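Local coordinates for protein Xaa-Pro Dipeptidase (PDB 2QS8) that probably removes residues from the carboxyl end of small peptides as a metal-dependent hydrolase of the amidohydrolase superfamily, at residues K15-K20 with D58-P63; K20-Q25 with A351-Q356. All blocks are in the same frame, centred on the assembly; numbering follows the deposited sequence.

How the contacts relate
Contacts 1 and 2 lie side by side, with centres about 9 Å apart, on the same side of the chain's centre. They share Lys20. Along the chain the order is 15-20, 20-25, 58-63 and 351-356, so the two contacts interleave. In contact 1 the end of strand 9-16 pairs with strand 60-67, which leads to the magnesium ligands His69 and His71. In contact 2 the loop that follows strand 9-16 leans on helix 351-357, which comes after the third magnesium ligand, Asp328. A backbone bond between Leu16 and Gln25 closes this loop at its base. Together the contacts tie the amino-terminal β region to early and late parts of the probable barrel domain.

Contact 1 of 2, residues K15-K20 with D58-P63; sequences KLIDGK and DHTVLP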
loop_
_atom_site.group_PDB
_atom_site.type_symbol
_atom_site.label_atom_id
_atom_site.label_comp_id
_atom_site.label_asym_id
_atom_site.label_seq_id
_atom_site.Cartn_x
_atom_site.Cartn_y
_atom_site.Cartn_z
ATOM N N LYS A 15 23.105 49.007 27.178
ATOM C CA LYS A 15 22.419 48.004 27.974
ATOM C C LYS A 15 22.528 46.660 27.257
ATOM O O LYS A 15 22.702 46.608 26.035
ATOM C CB LYS A 15 20.957 48.396 28.188
ATOM C CG LYS A 15 20.797 49.644 29.040
ATOM C CD LYS A 15 19.388 49.770 29.570
ATOM C CE LYS A 15 19.277 50.902 30.582
ATOM N NZ LYS A 15 17.925 50.911 31.216
ATOM N N LEU A 16 22.443 45.574 28.016
ATOM C CA LEU A 16 22.569 44.254 27.421
ATOM C C LEU A 16 21.660 43.187 28.012
ATOM O O LEU A 16 21.711 42.908 29.211
ATOM C CB LEU A 16 24.015 43.769 27.525
ATOM C CG LEU A 16 24.275 42.309 27.120
ATOM C CD1 LEU A 16 24.156 42.174 25.610
ATOM C CD2 LEU A 16 25.669 41.872 27.568
ATOM N N ILE A 17 20.820 42.610 27.152
ATOM C CA ILE A 17 19.946 41.510 27.528
ATOM C C ILE A 17 20.673 40.354 26.837
ATOM O O ILE A 17 20.667 40.258 25.608
ATOM C CB ILE A 17 18.524 41.687 26.956
ATOM C CG1 ILE A 17 17.904 42.976 27.507
ATOM C CG2 ILE A 17 17.653 40.492 27.327
ATOM C CD1 ILE A 17 16.519 43.267 26.978
ATOM N N ASP A 18 21.317 39.494 27.616
ATOM C CA ASP A 18 22.093 38.408 27.036
ATOM C C ASP A 18 21.375 37.107 26.685
ATOM O O ASP A 18 21.947 36.262 26.004
ATOM C CB ASP A 18 23.325 38.104 27.909
ATOM C CG ASP A 18 22.982 37.414 29.224
ATOM O OD1 ASP A 18 21.806 37.078 29.467
ATOM O OD2 ASP A 18 23.913 37.198 30.028
ATOM N N GLY A 19 20.140 36.941 27.147
ATOM C CA GLY A 19 19.408 35.729 26.833
ATOM C C GLY A 19 19.338 34.712 27.950
ATOM O O GLY A 19 18.429 33.886 27.970
ATOM N N LYS A 20 20.293 34.765 28.873
ATOM C CA LYS A 20 20.337 33.842 30.006
ATOM C C LYS A 20 19.940 34.547 31.301
ATOM O O LYS A 20 18.997 34.137 31.980
ATOM C CB LYS A 20 21.745 33.261 30.164
ATOM C CG LYS A 20 22.136 32.226 29.122
ATOM C CD LYS A 20 21.921 30.814 29.643
ATOM C CE LYS A 20 22.323 29.773 28.608
ATOM N NZ LYS A 20 23.719 29.960 28.125
ATOM N N ASP A 58 24.096 54.141 23.464
ATOM C CA ASP A 58 22.739 54.662 23.581
ATOM C C ASP A 58 21.686 53.630 23.161
ATOM O O ASP A 58 20.511 53.955 23.010
ATOM C CB ASP A 58 22.611 55.937 22.740
ATOM C CG ASP A 58 22.906 55.703 21.264
ATOM O OD1 ASP A 58 23.839 54.931 20.944
ATOM O OD2 ASP A 58 22.213 56.302 20.415
ATOM N N HIS A 59 22.117 52.381 22.998
ATOM C CA HIS A 59 21.235 51.290 22.587
ATOM C C HIS A 59 21.213 50.133 23.581
ATOM O O HIS A 59 22.075 50.017 24.454
ATOM C CB HIS A 59 21.687 50.719 21.249
ATOM C CG HIS A 59 21.552 51.665 20.100
ATOM N ND1 HIS A 59 20.483 51.628 19.231
ATOM C CD2 HIS A 59 22.365 52.653 19.660
ATOM C CE1 HIS A 59 20.646 52.552 18.300
ATOM N NE2 HIS A 59 21.780 53.187 18.537
ATOM N N THR A 60 20.205 49.279 23.431
ATOM C CA THR A 60 20.073 48.082 24.236
ATOM C C THR A 60 20.359 46.966 23.237
ATOM O O THR A 60 19.710 46.878 22.195
ATOM C CB THR A 60 18.654 47.905 24.795
ATOM O OG1 THR A 60 18.377 48.939 25.752
ATOM C CG2 THR A 60 18.509 46.536 25.459
ATOM N N VAL A 61 21.357 46.144 23.542
ATOM C CA VAL A 61 21.743 45.043 22.675
ATOM C C VAL A 61 21.091 43.747 23.151
ATOM O O VAL A 61 20.940 43.516 24.358
ATOM C CB VAL A 61 23.289 44.871 22.656
ATOM C CG1 VAL A 61 23.671 43.631 21.862
ATOM C CG2 VAL A 61 23.943 46.110 22.052
ATOM N N LEU A 62 20.680 42.917 22.196
ATOM C CA LEU A 62 20.067 41.631 22.510
ATOM C C LEU A 62 20.614 40.594 21.533
ATOM O O LEU A 62 21.233 40.937 20.524
ATOM C CB LEU A 62 18.540 41.692 22.362
ATOM C CG LEU A 62 17.750 42.869 22.945
ATOM C CD1 LEU A 62 17.725 44.005 21.939
ATOM C CD2 LEU A 62 16.329 42.441 23.268
ATOM N N PRO A 63 20.432 39.305 21.839
ATOM C CA PRO A 63 20.956 38.346 20.870
ATOM C C PRO A 63 19.954 38.304 19.712
ATOM O O PRO A 63 18.827 38.772 19.865
ATOM C CB PRO A 63 21.028 37.044 21.667
ATOM C CG PRO A 63 19.963 37.194 22.694
ATOM C CD PRO A 63 20.005 38.647 23.083
#
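Asp18 OD1 is gripped by two backbone N-H groups, those of Lys20 and Ser21. Lys20 N lies 2.8 Å from Asp18 OD1, meets it from above the carboxylate plane and closes an Asx turn. The turn follows a short parallel β pairing, in which 15-17 runs beside 59-62. The pairing sets strand 9-16 beside strand 60-67, which probably opens the TIM barrel, as in other amidohydrolases. Three backbone bonds hold the pair. Lys15 N donates to His59 O in the carbonyl plane. Val61 N gives Lys15 O a nearly straight bond of 2.9 Å (176°), though from above that carbonyl plane. Ile17 N approaches Val61 O almost along the C=O axis, also at 2.9 Å. On one face Thr60 OG1 sits 3.6 Å from Lys15 CB, while its hydrogen bond goes to Gly388 O. On the other face Leu16 CD1 meets Val61 CG1 obliquely. Ile17 and Leu62 lie alongside each other and point the same way, with Ile17 CD1 3.8 Å from Leu62 CD2. Both also touch Ile355 of helix 351-357. Pro63 stops the pattern, because it has no N-H where Ile17 O awaits the next strand bond. Instead Leu62 CA-H points at Ile17 O (167° at the hydrogen), and Pro63 CD packs 3.1 Å from the same Ile17 O.

Contact 2 of 2, residues K20-Q25 with A351-Q356; sequences KSDQVQ and AMKAIQ
Met352, present as selenomethionine, sends its CB toward the loop 20-25. Met352 CG is anti to the backbone N (chi1 175°) and lies 4.1 Å from Asp22 O. The chain then bends, and Met352 SE packs 3.6 Å from Ile17 CG2, a side chain of contact 1. The methyl Met352 CE lies against the loop backbone, 3.5 Å from Ser21 O and close to Asp22 O, and also touches Val24 CG2. The loop holds its own shape here by an ST turn, Gln23 N to Ser21 OG. One helical turn on, Gln356 extends its amide to the same loop. A water accepts from Gln356 NE2 at 2.9 Å and donates to Ser21 O at 2.7 Å. Gln356 NE2 also gives Asp22 OD1 a weak bond, with carboxylate and amide planes 58° apart. Lys353 NZ adds a weak salt bridge to Asp22 OD1 at 3.4 Å. An alanine in place of Gln356 would remove the amide and would probably loosen the loop by costing the water bridge and one of the two weak grips on Asp22. This surface contact is consistent with a loop of the amino-terminal β domain resting on a late helix of the barrel domain, as in other amidohydrolases.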
loop_
_atom_site.group_PDB
_atom_site.type_symbol
_atom_site.label_atom_id
_atom_site.label_comp_id
_atom_site.label_asym_id
_atom_site.label_seq_id
_atom_site.Cartn_x
_atom_site.Cartn_y
_atom_site.Cartn_z
ATOM N N LYS A 20 20.293 34.765 28.873
ATOM C CA LYS A 20 20.337 33.842 30.006
ATOM C C LYS A 20 19.940 34.547 31.301
ATOM O O LYS A 20 18.997 34.137 31.980
ATOM C CB LYS A 20 21.745 33.261 30.164
ATOM C CG LYS A 20 22.136 32.226 29.122
ATOM C CD LYS A 20 21.921 30.814 29.643
ATOM C CE LYS A 20 22.323 29.773 28.608
ATOM N NZ LYS A 20 23.719 29.960 28.125
ATOM N N SER A 21 20.665 35.611 31.629
ATOM C CA SER A 21 20.411 36.382 32.842
ATOM C C SER A 21 19.075 37.112 32.803
ATOM O O SER A 21 18.746 37.764 31.811
ATOM C CB SER A 21 21.526 37.405 33.066
ATOM O OG SER A 21 21.188 38.290 34.120
ATOM N N ASP A 22 18.313 37.006 33.891
ATOM C CA ASP A 22 17.022 37.671 33.974
ATOM C C ASP A 22 17.215 39.154 34.253
ATOM O O ASP A 22 16.245 39.884 34.438
ATOM C CB ASP A 22 16.172 37.061 35.093
ATOM C CG ASP A 22 15.909 35.587 34.886
ATOM O OD1 ASP A 22 15.488 35.204 33.770
ATOM O OD2 ASP A 22 16.113 34.809 35.842
ATOM N N GLN A 23 18.467 39.597 34.268
ATOM C CA GLN A 23 18.781 40.997 34.546
ATOM C C GLN A 23 19.282 41.767 33.340
ATOM O O GLN A 23 20.031 41.237 32.524
ATOM C CB GLN A 23 19.854 41.087 35.639
ATOM C CG GLN A 23 19.572 40.242 36.867
ATOM C CD GLN A 23 18.239 40.577 37.500
ATOM O OE1 GLN A 23 17.965 41.736 37.811
ATOM N NE2 GLN A 23 17.399 39.564 37.693
ATOM N N VAL A 24 18.872 43.022 33.230
ATOM C CA VAL A 24 19.347 43.860 32.144
ATOM C C VAL A 24 20.679 44.377 32.663
ATOM O O VAL A 24 20.733 45.017 33.711
ATOM C CB VAL A 24 18.420 45.046 31.884
ATOM C CG1 VAL A 24 18.962 45.872 30.727
ATOM C CG2 VAL A 24 17.013 44.548 31.578
ATOM N N GLN A 25 21.754 44.081 31.946
ATOM C CA GLN A 25 23.083 44.504 32.359
ATOM C C GLN A 25 23.436 45.859 31.764
ATOM O O GLN A 25 23.068 46.154 30.631
ATOM C CB GLN A 25 24.095 43.445 31.937
ATOM C CG GLN A 25 23.721 42.059 32.450
ATOM C CD GLN A 25 24.566 40.961 31.849
ATOM O OE1 GLN A 25 25.793 40.977 31.955
ATOM N NE2 GLN A 25 23.912 39.993 31.208
ATOM N N ALA A 351 7.859 40.678 30.157
ATOM C CA ALA A 351 8.715 41.039 29.036
ATOM C C ALA A 351 10.022 40.251 28.871
ATOM O O ALA A 351 10.342 39.809 27.771
ATOM C CB ALA A 351 9.021 42.525 29.089
HETATM N N MSE A 352 10.782 40.087 29.944
HETATM C CA MSE A 352 12.051 39.380 29.856
HETATM C C MSE A 352 11.858 37.921 29.465
HETATM O O MSE A 352 12.637 37.367 28.690
HETATM C CB MSE A 352 12.815 39.481 31.185
HETATM C CG MSE A 352 14.106 38.676 31.216
HETATM SE SE MSE A 352 15.340 39.309 29.831
HETATM C CE MSE A 352 16.617 40.430 30.860
ATOM N N LYS A 353 10.817 37.300 30.008
ATOM C CA LYS A 353 10.534 35.908 29.696
ATOM C C LYS A 353 10.162 35.788 28.226
ATOM O O LYS A 353 10.476 34.789 27.578
ATOM C CB LYS A 353 9.399 35.384 30.566
ATOM C CG LYS A 353 9.793 34.185 31.421
ATOM C CD LYS A 353 10.986 34.483 32.335
ATOM C CE LYS A 353 11.317 33.281 33.221
ATOM N NZ LYS A 353 12.543 33.503 34.041
ATOM N N ALA A 354 9.506 36.817 27.705
ATOM C CA ALA A 354 9.107 36.836 26.311
ATOM C C ALA A 354 10.346 36.895 25.424
ATOM O O ALA A 354 10.441 36.160 24.443
ATOM C CB ALA A 354 8.202 38.032 26.037
ATOM N N ILE A 355 11.296 37.761 25.764
ATOM C CA ILE A 355 12.513 37.872 24.970
ATOM C C ILE A 355 13.330 36.580 25.033
ATOM O O ILE A 355 13.968 36.193 24.056
ATOM C CB ILE A 355 13.389 39.042 25.441
ATOM C CG1 ILE A 355 12.623 40.350 25.274
ATOM C CG2 ILE A 355 14.671 39.088 24.632
ATOM C CD1 ILE A 355 13.320 41.555 25.837
ATOM N N GLN A 356 13.300 35.911 26.184
ATOM C CA GLN A 356 14.048 34.670 26.332
ATOM C C GLN A 356 13.401 33.558 25.508
ATOM O O GLN A 356 14.071 32.611 25.099
ATOM C CB GLN A 356 14.144 34.270 27.814
ATOM C CG GLN A 356 14.854 35.323 28.663
ATOM C CD GLN A 356 15.132 34.877 30.084
ATOM O OE1 GLN A 356 14.274 34.312 30.751
ATOM N NE2 GLN A 356 16.340 35.150 30.559
HETATM O O HOH W 1 18.033 37.173 29.298
#